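Local coordinates for L-threonine-O-3-phosphate decarboxylase (Porphyromonas gingivalis, PDB 3FKD), which probably binds pyridoxal 5'-phosphate and is thought to decarboxylate L-threonine O-3-phosphate, at residues 53-56 with 57-61; 226-230 with 231-235; 63-66 with 67-71; 199-202 with 203-206. All coordinates share one frame; numbering follows the deposited sequence.

Interaction 1. Residues 53-56 with 57-61; sequences GTLR and QMLAK
Leu55 and Leu59 meet one helical turn apart, with the methine CG of Leu55 lying 4.1 Å from the CD1 methyl of Leu59. The two chains leave the backbone in different ways: CG of Leu55 is anti to its own nitrogen (chi1 -173°), whereas that of Leu59 is anti to its carbonyl carbon. CG of Leu59 also rests 3.4 Å from the carbonyl oxygen Leu55 O. That same oxygen receives the amide of Leu59 N at 2.9 Å, the donor lying almost in line with the carbonyl bond. One residue further on, Ala60 N reaches Arg56 O at 3.0 Å over a nearly straight N-H (171°). The two preceding rungs are Gln57 N to Gly53 O and Met58 N to Thr54 O. The selenomethionine Met58 runs extended beyond CG, which passes 3.2 Å from Thr54 O.

Arg56 bends at chi3 (70°), turning its guanidinium so that Gly53 O lies over the centre of one face. The group is then fixed from further out: NE bonds to Asn67 OD1, and NH1 forms a salt bridge with Asp51. Leu55 and Leu59 press on Ala236 and Leu240 of helix 230-241, and Leu59 also touches strand 70-73. This is the i to i+4 ladder of an amphipathic alpha-helix, its leucine side packed into an alpha/beta fold.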
loop_
_atom_site.group_PDB
_atom_site.type_symbol
_atom_site.label_atom_id
_atom_site.label_comp_id
_atom_site.label_asym_id
_atom_site.label_seq_id
_atom_site.Cartn_x
_atom_site.Cartn_y
_atom_site.Cartn_z
ATOM N N GLY A 53 6.275 13.589 2.272
ATOM C CA GLY A 53 6.434 14.935 1.759
ATOM C C GLY A 53 7.834 15.318 1.312
ATOM O O GLY A 53 7.979 16.152 0.420
ATOM N N THR A 54 8.865 14.759 1.949
ATOM C CA THR A 54 10.221 15.041 1.555
ATOM C C THR A 54 10.529 14.401 0.197
ATOM O O THR A 54 11.172 15.030 -0.670
ATOM C CB THR A 54 11.252 14.583 2.635
ATOM O OG1 THR A 54 11.039 15.333 3.824
ATOM C CG2 THR A 54 12.634 14.881 2.207
ATOM N N LEU A 55 10.073 13.157 0.005
ATOM C CA LEU A 55 10.209 12.525 -1.298
ATOM C C LEU A 55 9.475 13.335 -2.351
ATOM O O LEU A 55 10.032 13.634 -3.406
ATOM C CB LEU A 55 9.730 11.077 -1.298
ATOM C CG LEU A 55 9.960 10.232 -2.557
ATOM C CD1 LEU A 55 11.403 10.402 -3.061
ATOM C CD2 LEU A 55 9.670 8.797 -2.281
ATOM N N ARG A 56 8.239 13.713 -2.044
ATOM C CA ARG A 56 7.429 14.510 -2.954
ATOM C C ARG A 56 8.184 15.751 -3.377
ATOM O O ARG A 56 8.308 16.044 -4.570
ATOM C CB ARG A 56 6.103 14.911 -2.304
ATOM C CG ARG A 56 5.136 15.585 -3.263
ATOM C CD ARG A 56 3.936 16.115 -2.525
ATOM N NE ARG A 56 4.270 17.266 -1.689
ATOM C CZ ARG A 56 4.097 17.312 -0.368
ATOM N NH1 ARG A 56 3.590 16.274 0.283
ATOM N NH2 ARG A 56 4.416 18.401 0.311
ATOM N N GLN A 57 8.692 16.474 -2.392
ATOM C CA GLN A 57 9.485 17.670 -2.647
ATOM C C GLN A 57 10.667 17.392 -3.600
ATOM O O GLN A 57 10.814 18.073 -4.608
ATOM C CB GLN A 57 9.918 18.290 -1.317
ATOM C CG GLN A 57 10.934 19.406 -1.385
ATOM C CD GLN A 57 10.400 20.652 -2.062
ATOM O OE1 GLN A 57 10.431 20.780 -3.303
ATOM N NE2 GLN A 57 9.923 21.600 -1.247
HETATM N N MSE A 58 11.488 16.386 -3.317
HETATM C CA MSE A 58 12.628 16.093 -4.199
HETATM C C MSE A 58 12.245 15.582 -5.607
HETATM O O MSE A 58 13.040 15.691 -6.544
HETATM C CB MSE A 58 13.569 15.074 -3.576
HETATM C CG MSE A 58 13.962 15.329 -2.123
HETATM SE SE MSE A 58 14.816 13.659 -1.572
HETATM C CE MSE A 58 14.582 13.698 0.337
ATOM N N LEU A 59 11.064 14.988 -5.754
ATOM C CA LEU A 59 10.614 14.573 -7.062
ATOM C C LEU A 59 10.247 15.814 -7.857
ATOM O O LEU A 59 10.664 15.990 -8.983
ATOM C CB LEU A 59 9.411 13.632 -6.939
ATOM C CG LEU A 59 9.688 12.188 -6.495
ATOM C CD1 LEU A 59 8.404 11.412 -6.206
ATOM C CD2 LEU A 59 10.563 11.465 -7.533
ATOM N N ALA A 60 9.465 16.692 -7.250
ATOM C CA ALA A 60 9.035 17.904 -7.917
ATOM C C ALA A 60 10.232 18.621 -8.538
ATOM O O ALA A 60 10.213 18.979 -9.717
ATOM C CB ALA A 60 8.329 18.809 -6.934
ATOM N N LYS A 61 11.277 18.807 -7.736
ATOM C CA LYS A 61 12.442 19.561 -8.162
ATOM C C LYS A 61 13.176 18.872 -9.287
ATOM O O LYS A 61 13.615 19.505 -10.256
ATOM C CB LYS A 61 13.390 19.758 -6.981
ATOM C CG LYS A 61 14.453 20.809 -7.217
ATOM C CD LYS A 61 15.266 21.073 -5.945
ATOM C CE LYS A 61 16.690 21.532 -6.274
ATOM N NZ LYS A 61 17.674 21.098 -5.229
#

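Interaction 2. Residues 226-230 with 231-235; sequences WAVNA and LAIEA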
loop_
_atom_site.group_PDB
_atom_site.type_symbol
_atom_site.label_atom_id
_atom_site.label_comp_id
_atom_site.label_asym_id
_atom_site.label_seq_id
_atom_site.Cartn_x
_atom_site.Cartn_y
_atom_site.Cartn_z
ATOM N N TRP A 226 0.238 7.615 5.723
ATOM C CA TRP A 226 1.151 6.489 5.819
ATOM C C TRP A 226 0.805 5.368 4.801
ATOM O O TRP A 226 0.964 4.164 5.077
ATOM C CB TRP A 226 1.244 5.934 7.245
ATOM C CG TRP A 226 1.184 6.936 8.357
ATOM C CD1 TRP A 226 2.174 7.808 8.756
ATOM C CD2 TRP A 226 0.098 7.122 9.272
ATOM N NE1 TRP A 226 1.753 8.541 9.843
ATOM C CE2 TRP A 226 0.477 8.156 10.170
ATOM C CE3 TRP A 226 -1.176 6.541 9.397
ATOM C CZ2 TRP A 226 -0.367 8.608 11.191
ATOM C CZ3 TRP A 226 -2.015 6.986 10.384
ATOM C CH2 TRP A 226 -1.601 8.019 11.291
ATOM N N ALA A 227 0.359 5.769 3.615
ATOM C CA ALA A 227 0.122 4.813 2.518
ATOM C C ALA A 227 1.415 4.341 1.805
ATOM O O ALA A 227 1.416 3.269 1.177
ATOM C CB ALA A 227 -0.823 5.395 1.519
ATOM N N VAL A 228 2.487 5.128 1.929
ATOM C CA VAL A 228 3.789 4.786 1.343
ATOM C C VAL A 228 4.790 4.391 2.428
ATOM O O VAL A 228 5.165 5.224 3.259
ATOM C CB VAL A 228 4.372 5.961 0.493
ATOM C CG1 VAL A 228 5.638 5.545 -0.162
ATOM C CG2 VAL A 228 3.353 6.408 -0.565
ATOM N N ASN A 229 5.214 3.133 2.417
ATOM C CA ASN A 229 6.044 2.623 3.487
ATOM C C ASN A 229 7.482 3.205 3.488
ATOM O O ASN A 229 7.963 3.737 2.471
ATOM C CB ASN A 229 6.039 1.085 3.498
ATOM C CG ASN A 229 6.805 0.480 2.316
ATOM O OD1 ASN A 229 8.034 0.404 2.344
ATOM N ND2 ASN A 229 6.072 0.083 1.255
ATOM N N ALA A 230 8.132 3.086 4.650
ATOM C CA ALA A 230 9.348 3.836 5.007
ATOM C C ALA A 230 10.562 3.452 4.215
ATOM O O ALA A 230 11.309 4.311 3.786
ATOM C CB ALA A 230 9.659 3.711 6.540
ATOM N N LEU A 231 10.765 2.153 4.045
ATOM C CA LEU A 231 11.890 1.642 3.283
ATOM C C LEU A 231 11.762 2.037 1.839
ATOM O O LEU A 231 12.775 2.309 1.208
ATOM C CB LEU A 231 11.945 0.133 3.348
ATOM C CG LEU A 231 12.478 -0.448 4.641
ATOM C CD1 LEU A 231 12.244 -1.956 4.581
ATOM C CD2 LEU A 231 13.980 -0.069 4.899
ATOM N N ALA A 232 10.537 2.039 1.312
ATOM C CA ALA A 232 10.307 2.445 -0.077
ATOM C C ALA A 232 10.674 3.894 -0.276
ATOM O O ALA A 232 11.269 4.251 -1.301
ATOM C CB ALA A 232 8.840 2.177 -0.547
ATOM N N ILE A 233 10.323 4.731 0.693
ATOM C CA ILE A 233 10.628 6.161 0.618
ATOM C C ILE A 233 12.151 6.306 0.527
ATOM O O ILE A 233 12.681 7.117 -0.232
ATOM C CB ILE A 233 10.007 6.986 1.824
ATOM C CG1 ILE A 233 8.572 7.443 1.489
ATOM C CG2 ILE A 233 10.797 8.216 2.094
ATOM C CD1 ILE A 233 7.601 7.483 2.691
ATOM N N GLU A 234 12.816 5.441 1.279
ATOM C CA GLU A 234 14.248 5.445 1.454
ATOM C C GLU A 234 14.983 4.938 0.185
ATOM O O GLU A 234 15.979 5.523 -0.232
ATOM C CB GLU A 234 14.574 4.621 2.704
ATOM C CG GLU A 234 16.006 4.584 3.098
ATOM C CD GLU A 234 16.558 5.909 3.651
ATOM O OE1 GLU A 234 15.792 6.847 3.904
ATOM O OE2 GLU A 234 17.797 5.991 3.840
ATOM N N ALA A 235 14.452 3.888 -0.437
ATOM C CA ALA A 235 14.978 3.393 -1.702
ATOM C C ALA A 235 14.869 4.449 -2.783
ATOM O O ALA A 235 15.830 4.710 -3.517
ATOM C CB ALA A 235 14.257 2.125 -2.131
#
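Ile233 reaches back over the first turn of helix 230-241 to touch Val228, which precedes the helix in the chain. Its CB sits 3.6 Å from Ala230 O and a little farther from Asn229 O. The next atom, CG1, lies 3.9 Å from CG1 of Val228, a branch held anti to the valine nitrogen (chi1 -176°); the two side chains cross at about a right angle. At the tip, CD1 comes to 3.4 Å from Val228 O and also stays near the valine CG1, so the isoleucine end is pressed against both the side chain and the backbone of the residue before the cap.

The same turn is held by polar bonds. Ile233 N donates to Asn229 O at 3.1 Å, in the carbonyl plane, and Glu234 N to Ala230 O. Asn229 adds a side-chain bond: its CG takes the position between nitrogen and carbonyl carbon (chi1 71°), which brings OD1 to 3.2 Å from Ala232 N, the donor standing 41° above the amide carbonyl plane. OD1 also lies 3.5 Å from Ala232 CB. The other half of the amide, ND2, is bonded to Leu204 O, which fixes which way round the group is turned.

Asn229 and Leu231 each pack on their own counterpart in the second subunit. Together these features make an asparagine N-cap at the start of an alpha-helix placed on the dimer interface.

Interaction 3. Residues 63-66 with 67-71; sequences NSVD and NNAIL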
loop_
_atom_site.group_PDB
_atom_site.type_symbol
_atom_site.label_atom_id
_atom_site.label_comp_id
_atom_site.label_asym_id
_atom_site.label_seq_id
_atom_site.Cartn_x
_atom_site.Cartn_y
_atom_site.Cartn_z
ATOM N N ASN A 63 11.936 16.816 -11.383
ATOM C CA ASN A 63 11.079 16.759 -12.549
ATOM C C ASN A 63 10.624 18.122 -13.067
ATOM O O ASN A 63 9.746 18.191 -13.933
ATOM C CB ASN A 63 9.879 15.852 -12.256
ATOM C CG ASN A 63 10.284 14.384 -12.091
ATOM O OD1 ASN A 63 9.743 13.663 -11.244
ATOM N ND2 ASN A 63 11.235 13.939 -12.907
ATOM N N SER A 64 11.224 19.195 -12.536
ATOM C CA SER A 64 10.865 20.561 -12.904
ATOM C C SER A 64 9.388 20.890 -12.698
ATOM O O SER A 64 8.821 21.650 -13.476
ATOM C CB SER A 64 11.191 20.827 -14.372
ATOM O OG SER A 64 12.519 21.259 -14.553
ATOM N N VAL A 65 8.777 20.345 -11.650
ATOM C CA VAL A 65 7.347 20.484 -11.456
ATOM C C VAL A 65 7.112 21.040 -10.074
ATOM O O VAL A 65 8.009 21.021 -9.242
ATOM C CB VAL A 65 6.620 19.127 -11.640
ATOM C CG1 VAL A 65 5.207 19.212 -11.141
ATOM C CG2 VAL A 65 6.600 18.749 -13.102
ATOM N N ASP A 66 5.923 21.566 -9.823
ATOM C CA ASP A 66 5.618 22.075 -8.494
ATOM C C ASP A 66 5.399 20.967 -7.474
ATOM O O ASP A 66 4.998 19.853 -7.805
ATOM C CB ASP A 66 4.403 23.006 -8.534
ATOM C CG ASP A 66 4.617 24.207 -9.468
ATOM O OD1 ASP A 66 5.770 24.432 -9.910
ATOM O OD2 ASP A 66 3.636 24.931 -9.752
ATOM N N ASN A 67 5.681 21.294 -6.220
ATOM C CA ASN A 67 5.406 20.411 -5.105
ATOM C C ASN A 67 3.951 19.932 -5.163
ATOM O O ASN A 67 3.654 18.781 -4.841
ATOM C CB ASN A 67 5.643 21.179 -3.816
ATOM C CG ASN A 67 6.193 20.312 -2.710
ATOM O OD1 ASN A 67 5.462 19.574 -2.040
ATOM N ND2 ASN A 67 7.508 20.405 -2.502
ATOM N N ASN A 68 3.067 20.850 -5.563
ATOM C CA ASN A 68 1.649 20.617 -5.752
ATOM C C ASN A 68 1.289 19.544 -6.790
ATOM O O ASN A 68 0.143 19.080 -6.863
ATOM C CB ASN A 68 1.023 21.904 -6.272
ATOM C CG ASN A 68 0.730 22.881 -5.191
ATOM O OD1 ASN A 68 0.469 22.500 -4.036
ATOM N ND2 ASN A 68 0.755 24.171 -5.544
ATOM N N ALA A 69 2.236 19.205 -7.648
ATOM C CA ALA A 69 1.882 18.385 -8.791
ATOM C C ALA A 69 2.348 16.942 -8.663
ATOM O O ALA A 69 2.140 16.163 -9.592
ATOM C CB ALA A 69 2.380 19.021 -10.101
ATOM N N ILE A 70 3.003 16.594 -7.552
ATOM C CA ILE A 70 3.378 15.198 -7.322
ATOM C C ILE A 70 2.583 14.579 -6.181
ATOM O O ILE A 70 2.167 15.236 -5.240
ATOM C CB ILE A 70 4.923 14.957 -7.124
ATOM C CG1 ILE A 70 5.650 14.855 -8.466
ATOM C CG2 ILE A 70 5.192 13.643 -6.411
ATOM C CD1 ILE A 70 6.001 16.168 -9.132
ATOM N N LEU A 71 2.367 13.291 -6.278
ATOM C CA LEU A 71 1.697 12.574 -5.224
ATOM C C LEU A 71 2.319 11.193 -5.231
ATOM O O LEU A 71 2.122 10.421 -6.190
ATOM C CB LEU A 71 0.187 12.492 -5.494
ATOM C CG LEU A 71 -0.535 11.550 -4.520
ATOM C CD1 LEU A 71 -0.997 12.269 -3.313
ATOM C CD2 LEU A 71 -1.711 10.847 -5.191
#
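Asp66 and Ala69 are bonded across a short 3-10 turn, residues 67-69, that joins the end of helix 53-62 to strand 70-73. The helix before it closes in a Schellman motif: Ser64, with positive phi, is the C-prime residue, Val65 N bonds back to Ala60 O at 2.8 Å, and Ser64 N bonds to Lys61 O. The chain is thereby turned out of the helix, and the strand it then enters is the edge, within this chain, of the large mixed sheet characteristic of fold-type I pyridoxal-phosphate enzymes.

Across the turn, Asp66 O accepts from Ala69 N at 2.8 Å. The N-H is fairly straight (162°), but the donor stands well above the carbonyl plane, 59° out of it, as suits the tight three-residue step. Asp66 carries its carboxylate away from this bond: only its CB stays close to the turn, 3.9 Å from Asn68 N and 4.2 Å from Asn68 CB. The methyl CB of Ala69 lies 3.6 Å from Asp66 O.

The apolar part of the contact is between Val65 and Ile70. Val65 and Ala69 both lean on Ile183, and Ile70 also touches Arg56 and Leu59 of helix 53-62. Strand 70-73 is joined to its neighbour 207-210 by backbone bonds between Leu71 and Ile209. Val65 and Ile70 pass at a slant, and the valine branch anti to its backbone nitrogen (chi1 167°) does the touching: its CG1 lies 3.7 Å from Ile70 CD1, and its CB 3.9 Å from that same methyl.

Interaction 4. Residues 199-202 with 203-206; sequences YGIP and GLRI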
loop_
_atom_site.group_PDB
_atom_site.type_symbol
_atom_site.label_atom_id
_atom_site.label_comp_id
_atom_site.label_asym_id
_atom_site.label_seq_id
_atom_site.Cartn_x
_atom_site.Cartn_y
_atom_site.Cartn_z
ATOM N N TYR A 199 13.915 -0.092 -12.011
ATOM C CA TYR A 199 14.905 -0.269 -10.941
ATOM C C TYR A 199 14.849 -1.578 -10.182
ATOM O O TYR A 199 15.598 -1.741 -9.215
ATOM C CB TYR A 199 14.879 0.879 -9.945
ATOM C CG TYR A 199 14.743 2.232 -10.575
ATOM C CD1 TYR A 199 15.789 2.793 -11.330
ATOM C CD2 TYR A 199 13.573 2.982 -10.394
ATOM C CE1 TYR A 199 15.655 4.060 -11.910
ATOM C CE2 TYR A 199 13.431 4.235 -10.949
ATOM C CZ TYR A 199 14.469 4.770 -11.709
ATOM O OH TYR A 199 14.291 6.016 -12.242
ATOM N N GLY A 200 13.992 -2.502 -10.616
ATOM C CA GLY A 200 14.004 -3.849 -10.084
ATOM C C GLY A 200 13.505 -3.947 -8.665
ATOM O O GLY A 200 13.843 -4.873 -7.942
ATOM N N ILE A 201 12.693 -2.980 -8.251
ATOM C CA ILE A 201 12.154 -3.017 -6.906
ATOM C C ILE A 201 10.609 -3.043 -6.810
ATOM O O ILE A 201 9.991 -2.253 -6.089
ATOM C CB ILE A 201 12.841 -2.008 -6.001
ATOM C CG1 ILE A 201 12.831 -0.631 -6.654
ATOM C CG2 ILE A 201 14.288 -2.462 -5.778
ATOM C CD1 ILE A 201 12.711 0.494 -5.685
ATOM N N PRO A 202 10.007 -4.027 -7.488
ATOM C CA PRO A 202 8.563 -4.270 -7.463
ATOM C C PRO A 202 8.013 -4.556 -6.046
ATOM O O PRO A 202 6.886 -4.178 -5.748
ATOM C CB PRO A 202 8.385 -5.525 -8.351
ATOM C CG PRO A 202 9.721 -6.021 -8.665
ATOM C CD PRO A 202 10.765 -5.166 -8.038
ATOM N N GLY A 203 8.809 -5.213 -5.206
ATOM C CA GLY A 203 8.403 -5.547 -3.858
ATOM C C GLY A 203 8.326 -4.387 -2.867
ATOM O O GLY A 203 7.693 -4.511 -1.840
ATOM N N LEU A 204 8.953 -3.265 -3.186
ATOM C CA LEU A 204 8.909 -2.085 -2.360
ATOM C C LEU A 204 7.618 -1.299 -2.481
ATOM O O LEU A 204 7.269 -0.554 -1.572
ATOM C CB LEU A 204 10.094 -1.176 -2.678
ATOM C CG LEU A 204 11.236 -1.080 -1.671
ATOM C CD1 LEU A 204 11.176 -2.267 -0.747
ATOM C CD2 LEU A 204 12.597 -1.007 -2.389
ATOM N N ARG A 205 6.911 -1.476 -3.593
ATOM C CA ARG A 205 5.629 -0.788 -3.840
ATOM C C ARG A 205 5.732 0.712 -3.772
ATOM O O ARG A 205 5.238 1.296 -2.852
ATOM C CB ARG A 205 4.544 -1.247 -2.858
ATOM C CG ARG A 205 4.488 -2.788 -2.636
ATOM C CD ARG A 205 4.335 -3.664 -3.939
ATOM N NE ARG A 205 3.185 -3.290 -4.739
ATOM C CZ ARG A 205 3.235 -2.817 -5.986
ATOM N NH1 ARG A 205 4.396 -2.678 -6.622
ATOM N NH2 ARG A 205 2.103 -2.500 -6.619
ATOM N N ILE A 206 6.350 1.346 -4.757
ATOM C CA ILE A 206 6.433 2.788 -4.732
ATOM C C ILE A 206 6.311 3.341 -6.186
ATOM O O ILE A 206 6.783 2.712 -7.132
ATOM C CB ILE A 206 7.646 3.269 -3.847
ATOM C CG1 ILE A 206 7.523 4.740 -3.450
ATOM C CG2 ILE A 206 9.056 2.932 -4.426
ATOM C CD1 ILE A 206 7.304 5.667 -4.575
HETATM O O HOH W 1 7.702 -0.797 -6.571
#
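Ile201 O takes the amide of Leu204 N at 3.2 Å across Pro202 and Gly203, whose torsions are those of a type I turn, and a second turn overlaps it through a weak bond from Arg205 N to Pro202 O. A water bridges the whole bend, donating to Ile201 O at 2.8 Å and accepting from Ile206 N at 3.1 Å, so Ile201 O is gripped twice.

Pro202 O likewise has a second partner. Arg205 folds back on itself, bent at both chi2 and chi3 (each -55°), and its NH1 reaches Pro202 O at 3.0 Å. The donor lies in the carbonyl plane, while the oxygen stands 18° off the guanidinium plane, near its edge. Another nitrogen of the group is used between subunits: NE bonds to Trp226 O of the second subunit. On the apolar flank, CD2 of Leu204 sits 3.6 Å from CD1 of Ile201.

This bend runs from helix 196-199 into strand 207-210, with Leu204 and Ile206 resting on Ala235 and Ala232 of helix 230-241, and Ile44 of the second subunit packing against Ile201, Pro202 and Leu204.

Along the chain the order is interaction 1, interaction 3, interaction 4, interaction 2. Interactions 1 and 3 form one unit, their centres 7 Å apart: helix 53-62 runs through its closing turn straight into strand 70-73. That strand pairs antiparallel with 207-210, which residues 199-206 enter, so interactions 3 and 4 serve neighbouring strands of one sheet although their centres lie 21 Å apart. Helix 230-241 joins the rest, since interaction 2 touches interaction 1 through Leu55 and interaction 4 through Leu204 and Ile206, with centres about 13 and 11 Å from that of interaction 2. The start of helix 230-241 and the turn at 201-205 both lie at the dimer interface.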